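Local coordinates for protein spectinomycin 9-adenylyltransferase (Enterococcus faecalis, PDB 6SXJ) that transfers an adenylyl group from ATP to the 9-hydroxyl of spectinomycin, releasing diphosphate and making the bacterium resistant to this antibiotic but not to streptomycin, at residues A[68-73]-A[111-116]; A[63-68]-A[104-109]; A[9-14]-A[80-85]. All blocks are in the same frame, centred on the assembly; numbering follows the deposited sequence.

Contact 1: residues A[68-73]-A[111-116]; sequences KIRPIS and WLQELY
Arg70, near the C-terminal end of helix 59-69, is the residue of 68-73 that meets 111-116, and it does so through Gln113 and Tyr116. Its CG stands anti to the backbone N (chi1 164°); the chain runs out extended to CD, which lies 3.3 Å from Gln113 OE1, and the bend at chi3 then turns the guanidinium toward the same oxygen. From there Arg70 NH1 donates to Gln113 OE1 over 2.9 Å. The bond is bent, 143° at the hydrogen, the donor sits somewhat off the carbonyl plane, and the guanidinium and amide planes are turned 43° apart. The same NH1 lies 4.0 Å from Tyr116 CB. This joins the end of a helix of the nucleotidyltransferase domain to the short helix 113-117 that follows strand 103-108. Glu117 gives Arg70 NH1 a long, weak ion pair as well. Gln113 bends at chi2, and its NE2 is held by Glu110, so both ends of the amide are engaged and its rotation is fixed. The Tyr116 ring runs back toward the sheet, where its OH bonds to Ile107 O. Farther along, Ser73 OG is hydrogen-bonded to Glu110, the same carboxylate that holds Gln113.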
loop_
_atom_site.group_PDB
_atom_site.type_symbol
_atom_site.label_atom_id
_atom_site.label_comp_id
_atom_site.label_asym_id
_atom_site.label_seq_id
_atom_site.Cartn_x
_atom_site.Cartn_y
_atom_site.Cartn_z
ATOM N N LYS A 68 -1.742 -0.128 20.257
ATOM C CA LYS A 68 -2.881 -1.038 20.210
ATOM C C LYS A 68 -2.928 -1.833 18.914
ATOM O O LYS A 68 -3.438 -2.958 18.902
ATOM C CB LYS A 68 -4.180 -0.249 20.403
ATOM C CG LYS A 68 -4.409 0.255 21.833
ATOM C CD LYS A 68 -4.073 -0.820 22.866
ATOM C CE LYS A 68 -4.124 -0.288 24.282
ATOM N NZ LYS A 68 -5.497 -0.391 24.841
ATOM N N ILE A 69 -2.392 -1.294 17.817
ATOM C CA ILE A 69 -2.433 -2.066 16.580
ATOM C C ILE A 69 -1.334 -3.122 16.554
ATOM O O ILE A 69 -1.513 -4.202 15.974
ATOM C CB ILE A 69 -2.340 -1.148 15.352
ATOM C CG1 ILE A 69 -3.581 -0.257 15.271
ATOM C CG2 ILE A 69 -2.196 -1.994 14.094
ATOM C CD1 ILE A 69 -3.613 0.635 14.047
ATOM N N ARG A 70 -0.194 -2.840 17.173
ATOM C CA ARG A 70 0.962 -3.713 17.006
ATOM C C ARG A 70 0.705 -5.151 17.426
ATOM O O ARG A 70 1.164 -6.061 16.712
ATOM C CB ARG A 70 2.151 -3.131 17.784
ATOM C CG ARG A 70 3.294 -4.111 18.010
ATOM C CD ARG A 70 4.561 -3.388 18.461
ATOM N NE ARG A 70 4.265 -2.378 19.473
ATOM C CZ ARG A 70 4.939 -1.245 19.624
ATOM N NH1 ARG A 70 5.958 -0.968 18.825
ATOM N NH2 ARG A 70 4.596 -0.391 20.579
ATOM N N PRO A 71 0.016 -5.436 18.536
ATOM C CA PRO A 71 -0.132 -6.839 18.959
ATOM C C PRO A 71 -0.994 -7.667 18.028
ATOM O O PRO A 71 -0.881 -8.901 18.036
ATOM C CB PRO A 71 -0.782 -6.735 20.348
ATOM C CG PRO A 71 -0.826 -5.257 20.690
ATOM C CD PRO A 71 -0.740 -4.513 19.403
ATOM N N ILE A 72 -1.855 -7.039 17.233
ATOM C CA ILE A 72 -2.834 -7.762 16.436
ATOM C C ILE A 72 -2.458 -7.785 14.965
ATOM O O ILE A 72 -3.252 -8.235 14.133
ATOM C CB ILE A 72 -4.241 -7.179 16.629
ATOM C CG1 ILE A 72 -4.282 -5.715 16.209
ATOM C CG2 ILE A 72 -4.664 -7.289 18.082
ATOM C CD1 ILE A 72 -5.684 -5.223 15.898
ATOM N N SER A 73 -1.273 -7.301 14.616
ATOM C CA SER A 73 -0.806 -7.325 13.243
ATOM C C SER A 73 0.327 -8.328 13.119
ATOM O O SER A 73 1.114 -8.499 14.053
ATOM C CB SER A 73 -0.331 -5.931 12.800
ATOM O OG SER A 73 0.518 -5.988 11.672
ATOM N N TRP A 111 6.800 -2.181 8.071
ATOM C CA TRP A 111 8.135 -1.741 7.670
ATOM C C TRP A 111 8.678 -0.651 8.581
ATOM O O TRP A 111 9.873 -0.345 8.512
ATOM C CB TRP A 111 8.130 -1.234 6.225
ATOM C CG TRP A 111 7.279 -0.014 6.008
ATOM C CD1 TRP A 111 7.687 1.283 6.038
ATOM C CD2 TRP A 111 5.875 0.013 5.727
ATOM N NE1 TRP A 111 6.624 2.119 5.800
ATOM C CE2 TRP A 111 5.502 1.363 5.598
ATOM C CE3 TRP A 111 4.901 -0.976 5.561
ATOM C CZ2 TRP A 111 4.198 1.752 5.322
ATOM C CZ3 TRP A 111 3.607 -0.590 5.290
ATOM C CH2 TRP A 111 3.264 0.761 5.172
ATOM N N LEU A 112 7.835 -0.075 9.437
ATOM C CA LEU A 112 8.212 0.987 10.352
ATOM C C LEU A 112 8.400 0.499 11.785
ATOM O O LEU A 112 8.623 1.319 12.687
ATOM C CB LEU A 112 7.150 2.087 10.328
ATOM C CG LEU A 112 7.000 2.971 9.092
ATOM C CD1 LEU A 112 5.700 3.750 9.192
ATOM C CD2 LEU A 112 8.197 3.915 8.957
ATOM N N GLN A 113 8.319 -0.810 12.021
ATOM C CA GLN A 113 8.316 -1.307 13.394
ATOM C C GLN A 113 9.633 -0.990 14.102
ATOM O O GLN A 113 9.635 -0.502 15.235
ATOM C CB GLN A 113 8.034 -2.810 13.405
ATOM C CG GLN A 113 7.577 -3.351 14.757
ATOM C CD GLN A 113 6.277 -2.753 15.228
ATOM O OE1 GLN A 113 6.261 -1.873 16.092
ATOM N NE2 GLN A 113 5.170 -3.233 14.675
ATOM N N GLU A 114 10.765 -1.274 13.460
ATOM C CA GLU A 114 12.053 -0.967 14.082
ATOM C C GLU A 114 12.099 0.484 14.537
ATOM O O GLU A 114 12.502 0.787 15.665
ATOM C CB GLU A 114 13.189 -1.249 13.109
ATOM C CG GLU A 114 13.528 -2.714 12.973
ATOM C CD GLU A 114 14.797 -2.935 12.176
ATOM O OE1 GLU A 114 15.684 -3.671 12.662
ATOM O OE2 GLU A 114 14.907 -2.369 11.064
ATOM N N LEU A 115 11.642 1.394 13.678
ATOM C CA LEU A 115 11.597 2.802 14.048
ATOM C C LEU A 115 10.583 3.058 15.153
ATOM O O LEU A 115 10.829 3.884 16.039
ATOM C CB LEU A 115 11.263 3.645 12.829
ATOM C CG LEU A 115 12.409 3.979 11.877
ATOM C CD1 LEU A 115 13.081 2.753 11.308
ATOM C CD2 LEU A 115 11.794 4.853 10.789
ATOM N N TYR A 116 9.419 2.402 15.095
ATOM C CA TYR A 116 8.467 2.518 16.194
ATOM C C TYR A 116 9.152 2.207 17.521
ATOM O O TYR A 116 8.968 2.918 18.518
ATOM C CB TYR A 116 7.280 1.572 15.981
ATOM C CG TYR A 116 6.318 1.947 14.864
ATOM C CD1 TYR A 116 6.134 3.269 14.475
ATOM C CD2 TYR A 116 5.587 0.965 14.207
ATOM C CE1 TYR A 116 5.248 3.598 13.459
ATOM C CE2 TYR A 116 4.701 1.284 13.191
ATOM C CZ TYR A 116 4.525 2.593 12.827
ATOM O OH TYR A 116 3.636 2.893 11.817
#

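Contact 2: residues A[63-68]-A[104-109]; sequences EILIQK and QEFIYG
Phe106, held by Leu65 over one face of its ring and by Ile66 at the edge, belongs to a break in its strand: Glu105 and Phe106 both face Ile89 on the neighbouring strand, a classic beta bulge. As the second residue of the bulge, Phe106 turns its side chain to helix 59-69, where two consecutive residues receive it in different ways. Leu65 has its CD1 4.0 Å from Phe106 CE2 and offset toward the rim, while its CB approaches Phe106 CZ at 3.9 Å. Ile66 comes in the plane of the ring, its CG1 3.7 Å from Phe106 CZ. CG of Phe106 is anti to the backbone N (chi1 173°), which carries the ring out from the strand so that its far end does the touching. This is helix-on-sheet packing within the nucleotidyltransferase domain: segment 63-68 runs almost parallel to strand 106-108, at 12°, with the two axes 9.4 Å apart. Two residues on, Tyr108 projects to the same side and its ring meets Ile66 more loosely, CE1 standing 4.0 Å from the backbone O of Ile66 and 4.4 Å from its CG2. The phenol oxygen is turned elsewhere, to Glu110. Ile18 of helix 8-23 and Ile89 also pack on Leu65, and Pro122 packs on Ile66.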
loop_
_atom_site.group_PDB
_atom_site.type_symbol
_atom_site.label_atom_id
_atom_site.label_comp_id
_atom_site.label_asym_id
_atom_site.label_seq_id
_atom_site.Cartn_x
_atom_site.Cartn_y
_atom_site.Cartn_z
ATOM N N GLU A 63 0.650 7.379 19.257
ATOM C CA GLU A 63 1.334 6.347 20.029
ATOM C C GLU A 63 0.358 5.267 20.481
ATOM O O GLU A 63 0.675 4.071 20.438
ATOM C CB GLU A 63 2.037 6.981 21.228
ATOM C CG GLU A 63 2.983 6.053 21.968
ATOM C CD GLU A 63 3.662 6.739 23.142
ATOM O OE1 GLU A 63 4.099 7.900 22.980
ATOM O OE2 GLU A 63 3.757 6.120 24.225
ATOM N N ILE A 64 -0.839 5.668 20.915
ATOM C CA ILE A 64 -1.852 4.692 21.307
ATOM C C ILE A 64 -2.162 3.765 20.140
ATOM O O ILE A 64 -2.128 2.537 20.273
ATOM C CB ILE A 64 -3.127 5.397 21.798
ATOM C CG1 ILE A 64 -2.821 6.371 22.933
ATOM C CG2 ILE A 64 -4.148 4.362 22.243
ATOM C CD1 ILE A 64 -4.014 7.241 23.310
ATOM N N LEU A 65 -2.474 4.347 18.978
ATOM C CA LEU A 65 -2.776 3.546 17.797
ATOM C C LEU A 65 -1.654 2.563 17.511
ATOM O O LEU A 65 -1.894 1.373 17.274
ATOM C CB LEU A 65 -3.006 4.454 16.588
ATOM C CG LEU A 65 -4.237 5.353 16.628
ATOM C CD1 LEU A 65 -4.398 6.063 15.296
ATOM C CD2 LEU A 65 -5.501 4.548 16.963
ATOM N N ILE A 66 -0.410 3.043 17.529
ATOM C CA ILE A 66 0.706 2.136 17.297
ATOM C C ILE A 66 0.723 1.047 18.361
ATOM O O ILE A 66 0.956 -0.132 18.068
ATOM C CB ILE A 66 2.043 2.897 17.270
ATOM C CG1 ILE A 66 2.101 3.877 16.097
ATOM C CG2 ILE A 66 3.178 1.890 17.200
ATOM C CD1 ILE A 66 3.206 4.917 16.241
ATOM N N GLN A 67 0.513 1.434 19.617
ATOM C CA GLN A 67 0.576 0.468 20.706
ATOM C C GLN A 67 -0.523 -0.572 20.566
ATOM O O GLN A 67 -0.277 -1.772 20.725
ATOM C CB GLN A 67 0.449 1.184 22.048
ATOM C CG GLN A 67 1.760 1.532 22.730
ATOM C CD GLN A 67 1.542 2.156 24.100
ATOM O OE1 GLN A 67 0.575 1.833 24.793
ATOM N NE2 GLN A 67 2.434 3.056 24.491
ATOM N N LYS A 68 -1.742 -0.128 20.257
ATOM C CA LYS A 68 -2.881 -1.038 20.210
ATOM C C LYS A 68 -2.928 -1.833 18.914
ATOM O O LYS A 68 -3.438 -2.958 18.902
ATOM C CB LYS A 68 -4.180 -0.249 20.403
ATOM C CG LYS A 68 -4.409 0.255 21.833
ATOM C CD LYS A 68 -4.073 -0.820 22.866
ATOM C CE LYS A 68 -4.124 -0.288 24.282
ATOM N NZ LYS A 68 -5.497 -0.391 24.841
ATOM N N GLN A 104 -0.718 13.366 4.573
ATOM C CA GLN A 104 -0.951 12.111 5.267
ATOM C C GLN A 104 -0.709 12.347 6.750
ATOM O O GLN A 104 0.384 12.767 7.141
ATOM C CB GLN A 104 -0.019 11.021 4.727
ATOM C CG GLN A 104 -0.004 9.731 5.540
ATOM C CD GLN A 104 0.930 8.687 4.954
ATOM O OE1 GLN A 104 0.681 8.152 3.871
ATOM N NE2 GLN A 104 2.012 8.394 5.662
ATOM N N GLU A 105 -1.717 12.054 7.575
ATOM C CA GLU A 105 -1.668 12.376 8.997
ATOM C C GLU A 105 -0.975 11.315 9.836
ATOM O O GLU A 105 -0.428 11.636 10.897
ATOM C CB GLU A 105 -3.093 12.573 9.533
ATOM C CG GLU A 105 -3.183 12.665 11.055
ATOM C CD GLU A 105 -2.653 13.986 11.579
ATOM O OE1 GLU A 105 -2.340 14.860 10.759
ATOM O OE2 GLU A 105 -2.557 14.167 12.807
ATOM N N PHE A 106 -1.010 10.060 9.409
ATOM C CA PHE A 106 -0.523 8.966 10.233
ATOM C C PHE A 106 -0.481 7.718 9.375
ATOM O O PHE A 106 -1.307 7.541 8.474
ATOM C CB PHE A 106 -1.421 8.747 11.458
ATOM C CG PHE A 106 -1.073 7.525 12.260
ATOM C CD1 PHE A 106 -0.090 7.581 13.227
ATOM C CD2 PHE A 106 -1.739 6.318 12.051
ATOM C CE1 PHE A 106 0.234 6.465 13.973
ATOM C CE2 PHE A 106 -1.416 5.194 12.791
ATOM C CZ PHE A 106 -0.429 5.271 13.758
ATOM N N ILE A 107 0.486 6.857 9.664
ATOM C CA ILE A 107 0.601 5.578 8.980
ATOM C C ILE A 107 1.021 4.532 9.999
ATOM O O ILE A 107 2.045 4.695 10.672
ATOM C CB ILE A 107 1.607 5.632 7.817
ATOM C CG1 ILE A 107 1.872 4.226 7.271
ATOM C CG2 ILE A 107 2.908 6.289 8.273
ATOM C CD1 ILE A 107 0.701 3.640 6.456
ATOM N N TYR A 108 0.233 3.460 10.110
ATOM C CA TYR A 108 0.696 2.219 10.709
ATOM C C TYR A 108 1.150 1.298 9.587
ATOM O O TYR A 108 0.409 1.077 8.622
ATOM C CB TYR A 108 -0.367 1.495 11.545
ATOM C CG TYR A 108 0.263 0.295 12.229
ATOM C CD1 TYR A 108 0.771 0.390 13.520
ATOM C CD2 TYR A 108 0.413 -0.913 11.560
ATOM C CE1 TYR A 108 1.385 -0.691 14.130
ATOM C CE2 TYR A 108 1.019 -1.992 12.161
ATOM C CZ TYR A 108 1.513 -1.875 13.443
ATOM O OH TYR A 108 2.127 -2.957 14.034
ATOM N N GLY A 109 2.359 0.759 9.723
ATOM C CA GLY A 109 2.932 -0.148 8.748
ATOM C C GLY A 109 4.082 -0.923 9.358
ATOM O O GLY A 109 4.873 -0.355 10.119
#

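Contact 3: residues A[9-14]-A[80-85]; sequences YEQINK and SNLRYI
Gln11 lays its amide across the Leu82 side chain and, just beyond it, grips the backbone of Arg83. The two ends of the amide take the two backbone groups of one residue: Arg83 N donates to Gln11 OE1 at 3.0 Å, and Gln11 NE2 donates to Arg83 O at 3.1 Å, much as a neighbouring strand would pair with it. In the nucleotidyltransferase domain this ties helix 8-23 to the loop leading into strand 85-91.

The two bonds differ in straightness. The one from NE2 is nearly linear, 176° at the hydrogen, with the acceptor in the amide plane; the one to OE1 is more bent, at 154°. In both, the donor is tilted from the carbonyl plane by a similar amount. NE2 also donates to Ile72 O, its stronger partner, outside the two segments. With both ends of the amide engaged, its flip is settled, and the buried group has hydrogen-bonding partners at each end. The side chain reaches this position by staying extended beyond CG, with CG anti to the carbonyl carbon (chi1 -81°).

Leu82 comes in obliquely, and its CD2 lies 3.4 Å from Gln11 CD. On the strand side, Ile85 CD1 approaches Gln11 NE2 at 3.9 Å, so hydrocarbon from two residues borders the amide. Leu47 of strand 47-53 touches both Gln11 and Arg83.

Arg83 crosses Gln11 at about a right angle, and its chain runs on extended from CG to NE. The guanidinium takes no part in gripping Gln11: NE is bonded to Thr8 OG1, near the start of helix 8-23, and NH1 to the backbone oxygens of Lys42 and Ser45. What Gln11 meets is the base of the side chain, with its OE1 3.4 Å from Arg83 CG.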
loop_
_atom_site.group_PDB
_atom_site.type_symbol
_atom_site.label_atom_id
_atom_site.label_comp_id
_atom_site.label_asym_id
_atom_site.label_seq_id
_atom_site.Cartn_x
_atom_site.Cartn_y
_atom_site.Cartn_z
ATOM N N TYR A 9 -11.238 -12.404 11.051
ATOM C CA TYR A 9 -12.420 -11.665 11.471
ATOM C C TYR A 9 -12.140 -10.852 12.726
ATOM O O TYR A 9 -12.596 -9.707 12.840
ATOM C CB TYR A 9 -13.594 -12.623 11.703
ATOM C CG TYR A 9 -14.791 -11.939 12.326
ATOM C CD1 TYR A 9 -15.752 -11.307 11.536
ATOM C CD2 TYR A 9 -14.957 -11.910 13.706
ATOM C CE1 TYR A 9 -16.843 -10.668 12.107
ATOM C CE2 TYR A 9 -16.052 -11.277 14.288
ATOM C CZ TYR A 9 -16.990 -10.661 13.481
ATOM O OH TYR A 9 -18.065 -10.027 14.055
ATOM N N GLU A 10 -11.396 -11.414 13.685
ATOM C CA GLU A 10 -11.074 -10.639 14.882
ATOM C C GLU A 10 -10.058 -9.541 14.558
ATOM O O GLU A 10 -10.098 -8.456 15.150
ATOM C CB GLU A 10 -10.525 -11.535 15.997
ATOM C CG GLU A 10 -11.506 -12.492 16.676
ATOM C CD GLU A 10 -10.774 -13.630 17.405
ATOM O OE1 GLU A 10 -9.873 -14.261 16.807
ATOM O OE2 GLU A 10 -11.095 -13.894 18.583
ATOM N N GLN A 11 -9.120 -9.818 13.647
ATOM C CA GLN A 11 -8.171 -8.793 13.210
ATOM C C GLN A 11 -8.910 -7.532 12.789
ATOM O O GLN A 11 -8.685 -6.446 13.333
ATOM C CB GLN A 11 -7.320 -9.310 12.050
ATOM C CG GLN A 11 -6.151 -10.183 12.465
ATOM C CD GLN A 11 -5.049 -10.178 11.453
ATOM O OE1 GLN A 11 -5.089 -10.942 10.484
ATOM N NE2 GLN A 11 -4.034 -9.305 11.664
ATOM N N ILE A 12 -9.850 -7.679 11.849
ATOM C CA ILE A 12 -10.591 -6.523 11.356
ATOM C C ILE A 12 -11.417 -5.899 12.467
ATOM O O ILE A 12 -11.498 -4.669 12.585
ATOM C CB ILE A 12 -11.468 -6.915 10.160
ATOM C CG1 ILE A 12 -10.604 -7.500 9.053
ATOM C CG2 ILE A 12 -12.236 -5.710 9.654
ATOM C CD1 ILE A 12 -11.396 -7.936 7.843
ATOM N N ASN A 13 -12.037 -6.727 13.303
ATOM C CA ASN A 13 -12.941 -6.193 14.315
ATOM C C ASN A 13 -12.187 -5.416 15.385
ATOM O O ASN A 13 -12.662 -4.374 15.850
ATOM C CB ASN A 13 -13.741 -7.326 14.949
ATOM C CG ASN A 13 -15.036 -6.845 15.546
ATOM O OD1 ASN A 13 -15.201 -6.840 16.767
ATOM N ND2 ASN A 13 -15.967 -6.425 14.688
ATOM N N LYS A 14 -11.022 -5.914 15.804
ATOM C CA LYS A 14 -10.220 -5.186 16.782
ATOM C C LYS A 14 -9.751 -3.845 16.224
ATOM O O LYS A 14 -9.699 -2.850 16.952
ATOM C CB LYS A 14 -9.020 -6.032 17.213
ATOM C CG LYS A 14 -9.166 -6.657 18.593
ATOM C CD LYS A 14 -8.589 -8.060 18.649
ATOM C CE LYS A 14 -8.965 -8.799 19.926
ATOM N NZ LYS A 14 -8.512 -8.046 21.166
ATOM N N SER A 80 3.628 -17.041 11.691
ATOM C CA SER A 80 2.254 -17.084 12.166
ATOM C C SER A 80 1.303 -17.178 10.972
ATOM O O SER A 80 1.709 -17.310 9.812
ATOM C CB SER A 80 1.953 -15.859 13.025
ATOM O OG SER A 80 2.585 -15.945 14.292
ATOM N N ASN A 81 0.007 -17.109 11.261
ATOM C CA ASN A 81 -1.030 -17.067 10.241
ATOM C C ASN A 81 -1.725 -15.714 10.187
ATOM O O ASN A 81 -2.652 -15.533 9.389
ATOM C CB ASN A 81 -2.063 -18.172 10.494
ATOM C CG ASN A 81 -1.421 -19.540 10.667
ATOM O OD1 ASN A 81 -1.401 -20.351 9.741
ATOM N ND2 ASN A 81 -0.887 -19.798 11.855
ATOM N N LEU A 82 -1.313 -14.767 11.024
ATOM C CA LEU A 82 -1.889 -13.434 10.991
ATOM C C LEU A 82 -1.628 -12.773 9.638
ATOM O O LEU A 82 -0.786 -13.211 8.851
ATOM C CB LEU A 82 -1.294 -12.573 12.096
ATOM C CG LEU A 82 -1.878 -12.610 13.504
ATOM C CD1 LEU A 82 -1.016 -11.668 14.381
ATOM C CD2 LEU A 82 -3.323 -12.202 13.535
ATOM N N ARG A 83 -2.373 -11.708 9.371
ATOM C CA ARG A 83 -2.153 -10.880 8.196
ATOM C C ARG A 83 -1.456 -9.582 8.595
ATOM O O ARG A 83 -1.559 -9.132 9.738
ATOM C CB ARG A 83 -3.479 -10.560 7.503
ATOM C CG ARG A 83 -4.394 -11.779 7.315
ATOM C CD ARG A 83 -5.770 -11.368 6.819
ATOM N NE ARG A 83 -6.596 -12.509 6.420
ATOM C CZ ARG A 83 -6.619 -13.025 5.197
ATOM N NH1 ARG A 83 -5.855 -12.512 4.245
ATOM N NH2 ARG A 83 -7.411 -14.057 4.927
ATOM N N TYR A 84 -0.754 -8.977 7.641
ATOM C CA TYR A 84 -0.220 -7.640 7.866
ATOM C C TYR A 84 -1.367 -6.643 7.903
ATOM O O TYR A 84 -2.273 -6.693 7.067
ATOM C CB TYR A 84 0.752 -7.239 6.755
ATOM C CG TYR A 84 2.072 -7.968 6.755
ATOM C CD1 TYR A 84 2.939 -7.889 7.836
ATOM C CD2 TYR A 84 2.459 -8.716 5.655
ATOM C CE1 TYR A 84 4.145 -8.551 7.823
ATOM C CE2 TYR A 84 3.654 -9.380 5.634
ATOM C CZ TYR A 84 4.501 -9.295 6.716
ATOM O OH TYR A 84 5.709 -9.964 6.681
ATOM N N ILE A 85 -1.329 -5.732 8.866
ATOM C CA ILE A 85 -2.220 -4.577 8.886
ATOM C C ILE A 85 -1.448 -3.354 8.391
ATOM O O ILE A 85 -0.371 -3.040 8.900
ATOM C CB ILE A 85 -2.783 -4.329 10.292
ATOM C CG1 ILE A 85 -3.739 -5.470 10.695
ATOM C CG2 ILE A 85 -3.529 -3.006 10.344
ATOM C CD1 ILE A 85 -4.131 -5.399 12.117
#

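Overall arrangement
Contacts 2 and 3 lie within the nucleotidyltransferase domain, and contact 1 starts from one of its helices; their chemistry differs with the elements they join. Contact 2 is buried and held by apolar packing, with no hydrogen bond across it, where helix 59-69 meets the sheet. Contact 1 uses the end of the same helix, nearer the surface, and relies on one charged hydrogen bond; the two centres lie about 8 Å apart, and Gln113 NE2 makes a weak hydrogen bond to Tyr108 OH. Contact 3 is buried too, yet polar, pairing a side-chain amide of helix 8-23 with the backbone of the loop before strand 85-91. Ile72 of contact 1 packs on its Lys14, and Tyr108 of contact 2 on its Ile85.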